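Local coordinates for protein DNA polymerase sliding clamp 2 (Thermococcus kodakarensis, PDB 3LX2) that forms a homotrimeric ring through which DNA passes, and probably serves as a moving platform that tethers DNA polymerase and other proteins to DNA, at residues Q30-I36 with Y61-E66; R84-V90 with V101-D106; A159-L164 with L189-K195. All coordinates share one frame. Numbering follows the deposited sequence.

Contact 1. Residues Q30-I36 with Y61-E66; sequences QVNMEGI and YSVESE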
loop_
_atom_site.group_PDB
_atom_site.type_symbol
_atom_site.label_atom_id
_atom_site.label_comp_id
_atom_site.label_asym_id
_atom_site.label_seq_id
_atom_site.Cartn_x
_atom_site.Cartn_y
_atom_site.Cartn_z
ATOM N N GLN A 30 15.800 -30.082 -10.780
ATOM C CA GLN A 30 16.514 -30.920 -11.711
ATOM C C GLN A 30 16.723 -30.167 -13.023
ATOM O O GLN A 30 15.797 -29.933 -13.788
ATOM C CB GLN A 30 15.823 -32.248 -11.949
ATOM C CG GLN A 30 16.619 -33.190 -12.870
ATOM C CD GLN A 30 17.841 -33.791 -12.160
ATOM O OE1 GLN A 30 17.748 -34.216 -10.975
ATOM N NE2 GLN A 30 18.999 -33.813 -12.867
ATOM N N VAL A 31 17.975 -29.808 -13.257
ATOM C CA VAL A 31 18.343 -29.108 -14.452
ATOM C C VAL A 31 18.821 -30.087 -15.511
ATOM O O VAL A 31 19.945 -30.601 -15.416
ATOM C CB VAL A 31 19.467 -28.112 -14.179
ATOM C CG1 VAL A 31 19.632 -27.226 -15.346
ATOM C CG2 VAL A 31 19.200 -27.332 -12.931
ATOM N N ASN A 32 17.990 -30.301 -16.534
ATOM C CA ASN A 32 18.310 -31.198 -17.646
ATOM C C ASN A 32 18.505 -30.517 -18.972
ATOM O O ASN A 32 18.254 -29.311 -19.111
ATOM C CB ASN A 32 17.199 -32.203 -17.831
ATOM C CG ASN A 32 16.990 -32.998 -16.631
ATOM O OD1 ASN A 32 17.935 -33.180 -15.848
ATOM N ND2 ASN A 32 15.756 -33.452 -16.411
ATOM N N MET A 33 18.927 -31.311 -19.954
ATOM C CA MET A 33 19.206 -30.787 -21.281
ATOM C C MET A 33 17.927 -30.235 -21.857
ATOM O O MET A 33 17.935 -29.191 -22.447
ATOM C CB MET A 33 19.740 -31.885 -22.183
ATOM C CG MET A 33 21.236 -32.061 -22.117
ATOM S SD MET A 33 21.916 -31.106 -23.478
ATOM C CE MET A 33 21.101 -31.955 -24.865
ATOM N N GLU A 34 16.813 -30.919 -21.657
ATOM C CA GLU A 34 15.590 -30.479 -22.315
ATOM C C GLU A 34 14.731 -29.522 -21.436
ATOM O O GLU A 34 13.714 -28.948 -21.898
ATOM C CB GLU A 34 14.823 -31.687 -22.937
ATOM C CG GLU A 34 14.235 -32.750 -21.958
ATOM C CD GLU A 34 15.273 -33.634 -21.166
ATOM O OE1 GLU A 34 16.507 -33.672 -21.468
ATOM O OE2 GLU A 34 14.809 -34.315 -20.212
ATOM N N GLY A 35 15.186 -29.307 -20.203
ATOM C CA GLY A 35 14.513 -28.353 -19.381
ATOM C C GLY A 35 14.715 -28.525 -17.902
ATOM O O GLY A 35 15.594 -29.257 -17.500
ATOM N N ILE A 36 13.923 -27.791 -17.115
ATOM C CA ILE A 36 13.957 -27.833 -15.637
ATOM C C ILE A 36 12.679 -28.490 -15.105
ATOM O O ILE A 36 11.560 -28.315 -15.660
ATOM C CB ILE A 36 14.074 -26.409 -15.019
ATOM C CG1 ILE A 36 15.489 -25.833 -15.125
ATOM C CG2 ILE A 36 13.671 -26.362 -13.528
ATOM C CD1 ILE A 36 15.495 -24.304 -15.288
ATOM N N TYR A 61 19.409 -21.173 -23.527
ATOM C CA TYR A 61 19.356 -22.262 -22.647
ATOM C C TYR A 61 20.554 -23.034 -23.031
ATOM O O TYR A 61 20.718 -23.323 -24.207
ATOM C CB TYR A 61 18.125 -23.090 -22.937
ATOM C CG TYR A 61 17.911 -24.116 -21.864
ATOM C CD1 TYR A 61 17.166 -23.792 -20.733
ATOM C CD2 TYR A 61 18.452 -25.413 -21.966
ATOM C CE1 TYR A 61 16.952 -24.715 -19.732
ATOM C CE2 TYR A 61 18.244 -26.341 -20.971
ATOM C CZ TYR A 61 17.490 -25.982 -19.848
ATOM O OH TYR A 61 17.253 -26.854 -18.811
ATOM N N SER A 62 21.389 -23.364 -22.056
ATOM C CA SER A 62 22.533 -24.197 -22.334
ATOM C C SER A 62 23.080 -24.886 -21.098
ATOM O O SER A 62 23.548 -24.220 -20.161
ATOM C CB SER A 62 23.628 -23.413 -23.103
ATOM O OG SER A 62 24.905 -23.772 -22.629
ATOM N N VAL A 63 22.990 -26.228 -21.122
ATOM C CA VAL A 63 23.446 -27.110 -20.035
ATOM C C VAL A 63 24.445 -28.169 -20.517
ATOM O O VAL A 63 24.279 -28.764 -21.596
ATOM C CB VAL A 63 22.261 -27.893 -19.397
ATOM C CG1 VAL A 63 22.783 -28.899 -18.356
ATOM C CG2 VAL A 63 21.193 -26.934 -18.819
ATOM N N GLU A 64 25.476 -28.405 -19.720
ATOM C CA GLU A 64 26.438 -29.451 -20.050
ATOM C C GLU A 64 26.057 -30.754 -19.364
ATOM O O GLU A 64 25.208 -31.492 -19.863
ATOM C CB GLU A 64 27.834 -29.004 -19.688
ATOM C CG GLU A 64 28.024 -27.588 -20.113
ATOM C CD GLU A 64 29.211 -27.403 -20.958
ATOM O OE1 GLU A 64 30.308 -27.827 -20.505
ATOM O OE2 GLU A 64 29.039 -26.823 -22.063
ATOM N N SER A 65 26.654 -31.029 -18.218
ATOM C CA SER A 65 26.168 -32.114 -17.402
ATOM C C SER A 65 24.851 -31.736 -16.701
ATOM O O SER A 65 24.761 -30.691 -16.050
ATOM C CB SER A 65 27.214 -32.525 -16.373
ATOM O OG SER A 65 27.994 -33.606 -16.876
ATOM N N GLU A 66 23.860 -32.612 -16.838
ATOM C CA GLU A 66 22.627 -32.543 -16.118
ATOM C C GLU A 66 22.843 -32.823 -14.662
ATOM O O GLU A 66 23.521 -33.775 -14.312
ATOM C CB GLU A 66 21.682 -33.622 -16.642
ATOM C CG GLU A 66 21.774 -33.847 -18.151
ATOM C CD GLU A 66 20.571 -34.570 -18.710
ATOM O OE1 GLU A 66 20.328 -35.733 -18.271
ATOM O OE2 GLU A 66 19.890 -33.982 -19.601
#

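Contact 2. Residues R84-V90 with V101-D106; sequences RSRDTLV and VGLLGD. With SO4 (sulfate ion), chain E.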
loop_
_atom_site.group_PDB
_atom_site.type_symbol
_atom_site.label_atom_id
_atom_site.label_comp_id
_atom_site.label_asym_id
_atom_site.label_seq_id
_atom_site.Cartn_x
_atom_site.Cartn_y
_atom_site.Cartn_z
ATOM N N ARG A 84 13.077 -5.388 -11.588
ATOM C CA ARG A 84 12.147 -4.377 -12.075
ATOM C C ARG A 84 11.449 -4.879 -13.349
ATOM O O ARG A 84 11.800 -5.941 -13.893
ATOM C CB ARG A 84 12.849 -3.034 -12.262
ATOM C CG ARG A 84 13.170 -2.282 -10.906
ATOM C CD ARG A 84 12.888 -0.742 -11.027
ATOM N NE ARG A 84 13.693 -0.117 -12.085
ATOM C CZ ARG A 84 13.297 0.920 -12.824
ATOM N NH1 ARG A 84 12.089 1.474 -12.640
ATOM N NH2 ARG A 84 14.118 1.412 -13.756
ATOM N N SER A 85 10.459 -4.131 -13.819
ATOM C CA SER A 85 9.772 -4.470 -15.054
ATOM C C SER A 85 10.788 -4.574 -16.205
ATOM O O SER A 85 11.739 -3.797 -16.320
ATOM C CB SER A 85 8.685 -3.422 -15.358
ATOM O OG SER A 85 9.235 -2.096 -15.179
ATOM N N ARG A 86 10.602 -5.573 -17.040
ATOM C CA ARG A 86 11.533 -5.841 -18.106
ATOM C C ARG A 86 12.950 -6.290 -17.708
ATOM O O ARG A 86 13.733 -6.482 -18.597
ATOM C CB ARG A 86 11.561 -4.647 -19.089
ATOM C CG ARG A 86 10.161 -4.325 -19.709
ATOM C CD ARG A 86 9.975 -2.883 -20.306
ATOM N NE ARG A 86 9.789 -1.776 -19.336
ATOM C CZ ARG A 86 10.759 -0.952 -18.911
ATOM N NH1 ARG A 86 11.997 -1.102 -19.359
ATOM N NH2 ARG A 86 10.504 0.038 -18.055
ATOM N N ASP A 87 13.318 -6.485 -16.427
ATOM C CA ASP A 87 14.654 -7.088 -16.108
ATOM C C ASP A 87 14.702 -8.502 -16.687
ATOM O O ASP A 87 13.699 -9.207 -16.651
ATOM C CB ASP A 87 14.924 -7.228 -14.602
ATOM C CG ASP A 87 15.358 -5.904 -13.894
ATOM O OD1 ASP A 87 15.819 -4.946 -14.524
ATOM O OD2 ASP A 87 15.229 -5.829 -12.660
ATOM N N THR A 88 15.834 -8.930 -17.218
ATOM C CA THR A 88 15.923 -10.331 -17.588
ATOM C C THR A 88 16.561 -11.141 -16.448
ATOM O O THR A 88 17.126 -10.563 -15.530
ATOM C CB THR A 88 16.694 -10.575 -18.952
ATOM O OG1 THR A 88 18.087 -10.407 -18.736
ATOM C CG2 THR A 88 16.196 -9.690 -20.048
ATOM N N LEU A 89 16.453 -12.466 -16.497
ATOM C CA LEU A 89 16.954 -13.316 -15.438
ATOM C C LEU A 89 17.984 -14.241 -16.021
ATOM O O LEU A 89 17.758 -14.864 -17.062
ATOM C CB LEU A 89 15.827 -14.175 -14.847
ATOM C CG LEU A 89 16.129 -15.385 -13.920
ATOM C CD1 LEU A 89 16.943 -14.984 -12.753
ATOM C CD2 LEU A 89 14.834 -16.087 -13.411
ATOM N N VAL A 90 19.110 -14.346 -15.334
ATOM C CA VAL A 90 20.134 -15.299 -15.715
ATOM C C VAL A 90 20.394 -16.220 -14.555
ATOM O O VAL A 90 20.697 -15.749 -13.454
ATOM C CB VAL A 90 21.516 -14.652 -15.965
ATOM C CG1 VAL A 90 22.562 -15.740 -16.395
ATOM C CG2 VAL A 90 21.454 -13.490 -16.972
ATOM N N VAL A 101 23.082 -15.729 -9.802
ATOM C CA VAL A 101 21.807 -15.151 -10.252
ATOM C C VAL A 101 22.002 -13.720 -10.720
ATOM O O VAL A 101 22.493 -12.845 -9.985
ATOM C CB VAL A 101 20.764 -15.090 -9.095
ATOM C CG1 VAL A 101 19.376 -14.568 -9.583
ATOM C CG2 VAL A 101 20.641 -16.428 -8.396
ATOM N N GLY A 102 21.610 -13.452 -11.950
ATOM C CA GLY A 102 21.788 -12.133 -12.464
ATOM C C GLY A 102 20.493 -11.455 -12.804
ATOM O O GLY A 102 19.560 -12.091 -13.258
ATOM N N LEU A 103 20.454 -10.145 -12.598
ATOM C CA LEU A 103 19.260 -9.349 -12.940
ATOM C C LEU A 103 19.721 -8.260 -13.891
ATOM O O LEU A 103 20.498 -7.389 -13.507
ATOM C CB LEU A 103 18.620 -8.744 -11.683
ATOM C CG LEU A 103 18.028 -9.709 -10.629
ATOM C CD1 LEU A 103 17.456 -8.912 -9.423
ATOM C CD2 LEU A 103 16.909 -10.537 -11.189
ATOM N N LEU A 104 19.304 -8.330 -15.146
ATOM C CA LEU A 104 19.903 -7.447 -16.138
ATOM C C LEU A 104 18.895 -6.414 -16.610
ATOM O O LEU A 104 17.877 -6.759 -17.216
ATOM C CB LEU A 104 20.497 -8.251 -17.325
ATOM C CG LEU A 104 21.260 -9.565 -16.997
ATOM C CD1 LEU A 104 22.073 -10.056 -18.171
ATOM C CD2 LEU A 104 22.161 -9.480 -15.809
ATOM N N GLY A 105 19.167 -5.144 -16.294
ATOM C CA GLY A 105 18.293 -4.037 -16.696
ATOM C C GLY A 105 19.096 -2.797 -17.071
ATOM O O GLY A 105 20.033 -2.885 -17.859
ATOM N N ASP A 106 18.714 -1.634 -16.541
ATOM C CA ASP A 106 19.571 -0.440 -16.693
ATOM C C ASP A 106 20.935 -0.615 -16.002
ATOM O O ASP A 106 21.945 -0.120 -16.493
ATOM C CB ASP A 106 18.836 0.796 -16.174
ATOM C CG ASP A 106 17.551 1.081 -16.964
ATOM O OD1 ASP A 106 17.503 0.750 -18.182
ATOM O OD2 ASP A 106 16.585 1.611 -16.348
HETATM S S SO4 E . 7.859 -7.882 -17.143
HETATM O O1 SO4 E . 7.742 -9.286 -16.890
HETATM O O2 SO4 E . 8.844 -7.255 -16.252
HETATM O O3 SO4 E . 8.324 -7.840 -18.539
HETATM O O4 SO4 E . 6.568 -7.180 -16.957
HETATM O O HOH W 1 17.238 -2.553 -13.643
#

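Contact 3. Residues A159-L164 with L189-K195; sequences ATPEKL and LEHKMTK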
loop_
_atom_site.group_PDB
_atom_site.type_symbol
_atom_site.label_atom_id
_atom_site.label_comp_id
_atom_site.label_asym_id
_atom_site.label_seq_id
_atom_site.Cartn_x
_atom_site.Cartn_y
_atom_site.Cartn_z
ATOM N N ALA A 159 -19.487 -30.677 -8.588
ATOM C CA ALA A 159 -19.986 -30.580 -9.941
ATOM C C ALA A 159 -21.135 -31.533 -10.299
ATOM O O ALA A 159 -21.213 -32.677 -9.842
ATOM C CB ALA A 159 -18.837 -30.720 -10.950
ATOM N N THR A 160 -22.041 -30.998 -11.105
ATOM C CA THR A 160 -22.875 -31.789 -12.008
ATOM C C THR A 160 -22.278 -31.463 -13.401
ATOM O O THR A 160 -21.238 -30.763 -13.459
ATOM C CB THR A 160 -24.333 -31.336 -11.924
ATOM O OG1 THR A 160 -24.482 -30.060 -12.586
ATOM C CG2 THR A 160 -24.767 -31.230 -10.445
ATOM N N PRO A 161 -22.904 -31.955 -14.512
ATOM C CA PRO A 161 -22.396 -31.672 -15.852
ATOM C C PRO A 161 -22.669 -30.251 -16.379
ATOM O O PRO A 161 -22.017 -29.830 -17.341
ATOM C CB PRO A 161 -23.111 -32.713 -16.721
ATOM C CG PRO A 161 -23.477 -33.799 -15.782
ATOM C CD PRO A 161 -23.881 -33.048 -14.562
ATOM N N GLU A 162 -23.614 -29.539 -15.757
ATOM C CA GLU A 162 -23.925 -28.145 -16.124
ATOM C C GLU A 162 -23.432 -27.184 -15.066
ATOM O O GLU A 162 -23.509 -25.962 -15.256
ATOM C CB GLU A 162 -25.442 -27.897 -16.264
ATOM C CG GLU A 162 -26.215 -28.668 -17.357
ATOM C CD GLU A 162 -26.593 -30.097 -16.942
ATOM O OE1 GLU A 162 -26.499 -30.448 -15.728
ATOM O OE2 GLU A 162 -26.973 -30.869 -17.860
ATOM N N LYS A 163 -22.943 -27.731 -13.951
ATOM C CA LYS A 163 -22.809 -26.950 -12.734
ATOM C C LYS A 163 -21.489 -27.145 -11.977
ATOM O O LYS A 163 -21.182 -28.264 -11.481
ATOM C CB LYS A 163 -24.008 -27.213 -11.804
ATOM C CG LYS A 163 -24.575 -25.943 -11.127
ATOM C CD LYS A 163 -25.928 -26.228 -10.414
ATOM C CE LYS A 163 -27.008 -25.165 -10.752
ATOM N NZ LYS A 163 -28.400 -25.637 -10.417
ATOM N N LEU A 164 -20.738 -26.041 -11.872
ATOM C CA LEU A 164 -19.532 -25.986 -11.047
ATOM C C LEU A 164 -19.773 -25.044 -9.886
ATOM O O LEU A 164 -19.957 -23.833 -10.070
ATOM C CB LEU A 164 -18.299 -25.536 -11.863
ATOM C CG LEU A 164 -16.954 -25.585 -11.100
ATOM C CD1 LEU A 164 -16.463 -26.984 -10.906
ATOM C CD2 LEU A 164 -15.883 -24.776 -11.800
ATOM N N LEU A 189 -16.258 -27.661 -19.050
ATOM C CA LEU A 189 -16.691 -28.481 -17.940
ATOM C C LEU A 189 -17.123 -29.879 -18.344
ATOM O O LEU A 189 -18.101 -30.070 -19.062
ATOM C CB LEU A 189 -17.792 -27.776 -17.149
ATOM C CG LEU A 189 -18.431 -28.612 -16.053
ATOM C CD1 LEU A 189 -17.386 -28.995 -14.995
ATOM C CD2 LEU A 189 -19.570 -27.814 -15.474
ATOM N N GLU A 190 -16.406 -30.862 -17.848
ATOM C CA GLU A 190 -16.637 -32.208 -18.263
ATOM C C GLU A 190 -16.800 -33.041 -16.994
ATOM O O GLU A 190 -15.960 -32.984 -16.103
ATOM C CB GLU A 190 -15.472 -32.684 -19.140
ATOM C CG GLU A 190 -15.852 -33.628 -20.264
ATOM C CD GLU A 190 -16.939 -33.055 -21.201
ATOM O OE1 GLU A 190 -16.695 -32.026 -21.872
ATOM O OE2 GLU A 190 -18.043 -33.648 -21.262
ATOM N N HIS A 191 -17.933 -33.738 -16.897
ATOM C CA HIS A 191 -18.223 -34.671 -15.820
ATOM C C HIS A 191 -18.299 -36.069 -16.407
ATOM O O HIS A 191 -19.069 -36.306 -17.346
ATOM C CB HIS A 191 -19.572 -34.354 -15.168
ATOM C CG HIS A 191 -19.655 -34.747 -13.720
ATOM N ND1 HIS A 191 -19.189 -35.958 -13.240
ATOM C CD2 HIS A 191 -20.151 -34.086 -12.648
ATOM C CE1 HIS A 191 -19.386 -36.017 -11.933
ATOM N NE2 HIS A 191 -19.975 -34.896 -11.552
ATOM N N LYS A 192 -17.484 -36.980 -15.872
ATOM C CA LYS A 192 -17.594 -38.418 -16.168
ATOM C C LYS A 192 -18.458 -39.100 -15.114
ATOM O O LYS A 192 -18.029 -40.058 -14.461
ATOM C CB LYS A 192 -16.217 -39.086 -16.257
ATOM C CG LYS A 192 -15.881 -39.688 -17.622
ATOM C CD LYS A 192 -14.561 -40.434 -17.574
ATOM C CE LYS A 192 -13.391 -39.464 -17.533
ATOM N NZ LYS A 192 -12.147 -40.176 -17.105
ATOM N N MET A 193 -19.671 -38.571 -14.960
ATOM C CA MET A 193 -20.711 -39.078 -14.061
ATOM C C MET A 193 -21.651 -37.915 -13.748
ATOM O O MET A 193 -21.947 -37.098 -14.632
ATOM C CB MET A 193 -20.138 -39.687 -12.775
ATOM C CG MET A 193 -21.101 -40.590 -12.006
ATOM S SD MET A 193 -20.474 -40.850 -10.319
ATOM C CE MET A 193 -21.939 -41.476 -9.452
ATOM N N THR A 194 -22.085 -37.822 -12.490
ATOM C CA THR A 194 -23.183 -36.939 -12.129
ATOM C C THR A 194 -23.178 -36.389 -10.681
ATOM O O THR A 194 -23.727 -35.314 -10.436
ATOM C CB THR A 194 -24.549 -37.585 -12.564
ATOM O OG1 THR A 194 -25.110 -36.814 -13.639
ATOM C CG2 THR A 194 -25.572 -37.718 -11.394
ATOM N N LYS A 195 -22.565 -37.094 -9.731
ATOM C CA LYS A 195 -22.445 -36.553 -8.370
ATOM C C LYS A 195 -20.976 -36.520 -7.981
ATOM O O LYS A 195 -20.327 -37.571 -8.000
ATOM C CB LYS A 195 -23.227 -37.395 -7.342
ATOM C CG LYS A 195 -24.579 -37.994 -7.813
ATOM C CD LYS A 195 -25.459 -38.456 -6.647
ATOM C CE LYS A 195 -26.222 -37.280 -6.009
ATOM N NZ LYS A 195 -26.937 -37.660 -4.745
#

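Contact 1. Residues Q30-I36 with Y61-E66
Two sheets can be tied at a corner by polar side chains that reach for backbone atoms, and Glu66 and Tyr61 do so here, with Met33 supplying a backbone NH and packing surface. Residues 30-36 form the tight turn of the hairpin 26-31/35-41, whereas 61-66 run from strand 60-63 towards strand 67-72, crossing from one sheet to the other. Glu66 lies alongside the turn and accepts a hydrogen bond at OE2 from Met33 N (2.9 Å). From the other end, Tyr61 points at the turn and its OH donates to Asn32 O (2.7 Å), which lies at the ring edge. Met33 CB rests 3.3 Å from Glu66 OE2, and its SD lies 3.8 Å from Val63 O. Toward strand 3-7, Val31 CG1 meets Val63 CG2 at 3.8 Å, and both valines continue onto Phe3. Since main-chain atoms are the partners of Tyr61 and Glu66, the bonds depend on the shape of the turn rather than its side chains; Glu34 OE1, 3.9 Å from Glu66 OE2, brings like charges close together.

Contact 2. Residues R84-V90 with V101-D106
This is the open end of an antiparallel beta hairpin, strands 88-93 and 98-104, in a sheet of the N-terminal PCNA domain. The strand directions differ by 159° and their axes approach to 4.9 Å. Two hydrogen-bonded pairs, Thr88-Leu104 and Val90-Gly102, flank the non-hydrogen-bonded pair Leu89-Leu103; Thr88 N to Leu104 O is 3.0 Å and Gly102 N to Val90 O is 2.9 Å. Leu89 touches helices 10-21 and 73-80, Leu103 the former and Val101 the latter, with Leu89 CD1 4.0 Å from Val101 CG1. On the other face, Val90 CG2 packs 3.7 Å from Leu104 CD1, beside Trp110. Beyond the ladder, a type II turn from Arg84 to Asp87 is closed by Asp87 N to Arg84 O (3.0 Å) and braced by a very short bond from Arg84 N to Asp87 OD2 (2.4 Å). Asp87 OD1 also lies 3.4 Å from Gly105 CA, where a beta carbon would clash. Arg84 NH2 and Asp106 OD2 form a long salt bridge (3.6 Å) at the boundary with a second subunit, whose Pro184 packs on Asp106. At the tip of the turn, Arg86 N donates to O2 of a sulfate, probably from the crystallisation liquor, at 2.6 Å.

Contact 3. Residues A159-L164 with L189-K195
The backbone of residues 159-164 doubles back between strands 154-159 and 164-169, and Thr160 N bonds to Lys163 O at 2.9 Å to close the hairpin turn. Residues 189-195 begin as the end of strand 186-191 and then swing round through Lys192 and Met193, the latter at a positive phi, towards strand 196-201. The two paths come closest at Pro161-His191 (CA to CA 5.1 Å) and Thr160-Thr194 (5.2 Å), without forming a beta ladder. Inside the turn, Thr160 OG1 accepts a weak bond from Glu162 N (3.3 Å), an ST turn.

Three side chains do most of the packing. Leu189 points into the turn and its CD2 lies 3.7 Å from both Pro161 O and Lys163 N, and 4.5 Å from Leu164 CB, so this one methyl group lies against several backbone atoms of the bend. His191, also directed at the turn, presents its ring edge to the backbone: NE2 makes a weak hydrogen bond to Ala159 O (3.1 Å), and CD2 stands 3.5 Å from Thr160 C. Pro161 then lies over the outer part of this surface, its CG 4.0 Å from His191 CB and 3.8 Å from Met193 O. The principle is apolar packing against a turn, with one weak polar link at its root.

Around this corner, strand 132-137 packs against both segments: Val132 touches Ala159 and His191, Ala134 meets Leu189, and Val136 meets Leu164. The backbone bond of Ala159 to Ala196 joins strands 154-159 and 196-201 within their sheet; Leu189 and His191 link that sheet's turn to strand 186-191, at the edge of another sheet within this chain.

Overall arrangement
Contacts 1 and 3 occupy matching places in the two domains of the PCNA fold: each sets a hairpin turn against the chain crossing from one sheet to another, and in each the segments are 25 residues apart. Their centres are about 41 Å apart, on opposite sides of the chain's centre, yet both reach the long sheet that runs from strand 67-72 to strand 186-191. One repeated corner thus uses different chemistry, tyrosine and glutamate in contact 1, leucine, proline and histidine in contact 3. Contact 2, centred about 45 Å from contact 3, lies in the sheet that contact 1 reaches through strand 60-63, their nearest atoms about 8 Å apart; its Arg84/Asp106 end meets a second subunit.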